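Local coordinates for protein YPL144W (Saccharomyces cerevisiae, PDB 2Z5B) that forms a heterodimeric chaperone with Irc25 that binds proteasome precursors and promotes alpha-ring formation during 20S proteasome assembly, at residues S60-A65 with Y116-S121. Residues are numbered along the deposited sequence; the frame is centred on the assembly and turned at random.
Sequences SCYYYA and YVTWSS
Two neighbouring antiparallel interior strands of the mixed beta-sheet pair here, Tyr62, Tyr64, Tyr116 and Thr118 on one face, Cys61, Tyr63, Val117 and Trp119 on the other. At the hydrogen-bonded pair Tyr63–Val117, Tyr63 N reaches Val117 O at 2.8 Å and Val117 N returns to Tyr63 O at 2.7 Å. Trp119 N binds Cys61 O, and Ser60 N gives a 2.9 Å bond to Trp119 O. A very short hydrogen bond, 2.5 Å, links Ser60 OG to Ser121 OG, which Glu125 also grips; the same carboxylate group binds Trp119 NE1. On the face of Tyr62, Tyr64 and Tyr116 the three tyrosines form an aromatic cluster. Tyr116 CG lies anti to its carbonyl carbon, beside the backbone N (chi1 -66°), and the ring it carries meets both Tyr62 and Tyr64. Tyr64 CD1 sits 3.4 Å above the Tyr116 ring plane, over its centre, with the two planes at 48°. From the Tyr62 side, OH approaches Tyr116 CD2 at 3.3 Å, while CD1 of Tyr62 meets Thr118 OG1 at 3.3 Å. An alanine at Tyr116 would probably leave a gap between Tyr62 and Tyr64, and Tyr64 CD1 and CE1 would lose the ring they rest on. This face meets the chain of Uncharacterized protein YLR021W: its Ser144 hydrogen-bonds Tyr62 OH, and its Leu101 packs on Tyr64 and Tyr116. Behind the sheet, helix 94-111 receives Cys61, Tyr63 and Val117. The result is an interior antiparallel strand pair of an alpha/beta sheet, helix-backed on one face and with a tyrosine cluster facing the partner chain on the other.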
loop_
_atom_site.group_PDB
_atom_site.type_symbol
_atom_site.label_atom_id
_atom_site.label_comp_id
_atom_site.label_asym_id
_atom_site.label_seq_id
_atom_site.Cartn_x
_atom_site.Cartn_y
_atom_site.Cartn_z
ATOM N N SER A 60 -6.245 8.227 4.885
ATOM C CA SER A 60 -7.360 8.266 5.839
ATOM C C SER A 60 -7.943 6.892 6.077
ATOM O O SER A 60 -8.329 6.554 7.202
ATOM C CB SER A 60 -8.448 9.238 5.370
ATOM O OG SER A 60 -7.993 10.569 5.471
ATOM N N CYS A 61 -7.994 6.098 5.020
ATOM C CA CYS A 61 -8.547 4.745 5.105
ATOM C C CYS A 61 -7.928 3.875 4.015
ATOM O O CYS A 61 -7.678 4.370 2.928
ATOM C CB CYS A 61 -10.071 4.814 4.933
ATOM S SG CYS A 61 -10.920 3.231 5.139
ATOM N N TYR A 62 -7.664 2.599 4.334
ATOM C CA TYR A 62 -7.102 1.602 3.400
ATOM C C TYR A 62 -8.066 0.442 3.458
ATOM O O TYR A 62 -8.221 -0.172 4.526
ATOM C CB TYR A 62 -5.729 1.115 3.882
ATOM C CG TYR A 62 -4.889 0.350 2.868
ATOM C CD1 TYR A 62 -4.988 0.606 1.483
ATOM C CD2 TYR A 62 -3.955 -0.594 3.290
ATOM C CE1 TYR A 62 -4.191 -0.083 0.576
ATOM C CE2 TYR A 62 -3.157 -1.280 2.381
ATOM C CZ TYR A 62 -3.265 -1.007 1.029
ATOM O OH TYR A 62 -2.482 -1.697 0.114
ATOM N N TYR A 63 -8.741 0.173 2.346
ATOM C CA TYR A 63 -9.815 -0.819 2.314
ATOM C C TYR A 63 -9.496 -1.923 1.325
ATOM O O TYR A 63 -9.011 -1.636 0.247
ATOM C CB TYR A 63 -11.134 -0.165 1.899
ATOM C CG TYR A 63 -12.323 -0.776 2.614
ATOM C CD1 TYR A 63 -12.938 -1.934 2.137
ATOM C CD2 TYR A 63 -12.818 -0.198 3.769
ATOM C CE1 TYR A 63 -14.026 -2.506 2.833
ATOM C CE2 TYR A 63 -13.905 -0.739 4.444
ATOM C CZ TYR A 63 -14.495 -1.894 3.976
ATOM O OH TYR A 63 -15.569 -2.417 4.670
ATOM N N TYR A 64 -9.802 -3.174 1.687
ATOM C CA TYR A 64 -9.563 -4.330 0.835
ATOM C C TYR A 64 -10.861 -5.050 0.478
ATOM O O TYR A 64 -11.703 -5.242 1.355
ATOM C CB TYR A 64 -8.646 -5.304 1.584
ATOM C CG TYR A 64 -8.347 -6.592 0.847
ATOM C CD1 TYR A 64 -7.581 -6.586 -0.310
ATOM C CD2 TYR A 64 -8.800 -7.830 1.333
ATOM C CE1 TYR A 64 -7.290 -7.756 -0.994
ATOM C CE2 TYR A 64 -8.507 -9.018 0.636
ATOM C CZ TYR A 64 -7.731 -8.959 -0.510
ATOM O OH TYR A 64 -7.431 -10.099 -1.225
ATOM N N ALA A 65 -11.008 -5.467 -0.789
ATOM C CA ALA A 65 -12.097 -6.371 -1.195
ATOM C C ALA A 65 -11.638 -7.412 -2.209
ATOM O O ALA A 65 -10.674 -7.200 -2.941
ATOM C CB ALA A 65 -13.282 -5.599 -1.745
ATOM N N TYR A 116 -7.406 -3.004 -3.501
ATOM C CA TYR A 116 -6.977 -2.255 -2.348
ATOM C C TYR A 116 -7.272 -0.799 -2.679
ATOM O O TYR A 116 -6.877 -0.307 -3.741
ATOM C CB TYR A 116 -5.474 -2.409 -2.112
ATOM C CG TYR A 116 -5.030 -3.800 -1.726
ATOM C CD1 TYR A 116 -4.896 -4.808 -2.689
ATOM C CD2 TYR A 116 -4.709 -4.101 -0.403
ATOM C CE1 TYR A 116 -4.472 -6.079 -2.339
ATOM C CE2 TYR A 116 -4.268 -5.372 -0.048
ATOM C CZ TYR A 116 -4.165 -6.346 -1.025
ATOM O OH TYR A 116 -3.755 -7.608 -0.696
ATOM N N VAL A 117 -7.959 -0.108 -1.775
ATOM C CA VAL A 117 -8.264 1.304 -2.012
ATOM C C VAL A 117 -7.763 2.177 -0.868
ATOM O O VAL A 117 -8.029 1.909 0.293
ATOM C CB VAL A 117 -9.790 1.528 -2.200
ATOM C CG1 VAL A 117 -10.152 2.983 -2.095
ATOM C CG2 VAL A 117 -10.223 1.028 -3.550
ATOM N N THR A 118 -7.040 3.233 -1.208
ATOM C CA THR A 118 -6.695 4.245 -0.237
ATOM C C THR A 118 -7.483 5.509 -0.505
ATOM O O THR A 118 -7.477 5.988 -1.636
ATOM C CB THR A 118 -5.197 4.629 -0.368
ATOM O OG1 THR A 118 -4.386 3.489 -0.041
ATOM C CG2 THR A 118 -4.862 5.767 0.563
ATOM N N TRP A 119 -8.089 6.085 0.540
ATOM C CA TRP A 119 -8.615 7.435 0.436
ATOM C C TRP A 119 -7.587 8.402 1.033
ATOM O O TRP A 119 -7.210 8.291 2.197
ATOM C CB TRP A 119 -10.031 7.633 1.037
ATOM C CG TRP A 119 -10.445 9.088 0.802
ATOM C CD1 TRP A 119 -10.243 10.126 1.650
ATOM C CD2 TRP A 119 -11.012 9.651 -0.399
ATOM N NE1 TRP A 119 -10.673 11.301 1.070
ATOM C CE2 TRP A 119 -11.146 11.035 -0.189
ATOM C CE3 TRP A 119 -11.422 9.109 -1.632
ATOM C CZ2 TRP A 119 -11.700 11.896 -1.155
ATOM C CZ3 TRP A 119 -11.964 9.960 -2.592
ATOM C CH2 TRP A 119 -12.100 11.333 -2.353
ATOM N N SER A 120 -7.100 9.293 0.180
ATOM C CA SER A 120 -6.088 10.284 0.509
ATOM C C SER A 120 -6.791 11.609 0.779
ATOM O O SER A 120 -7.477 12.128 -0.094
ATOM C CB SER A 120 -5.116 10.438 -0.682
ATOM O OG SER A 120 -4.293 11.591 -0.523
ATOM N N SER A 121 -6.588 12.159 1.975
ATOM C CA SER A 121 -7.260 13.385 2.404
ATOM C C SER A 121 -6.338 14.589 2.353
ATOM O O SER A 121 -5.334 14.624 3.049
ATOM C CB SER A 121 -7.779 13.227 3.834
ATOM O OG SER A 121 -8.825 12.269 3.876
#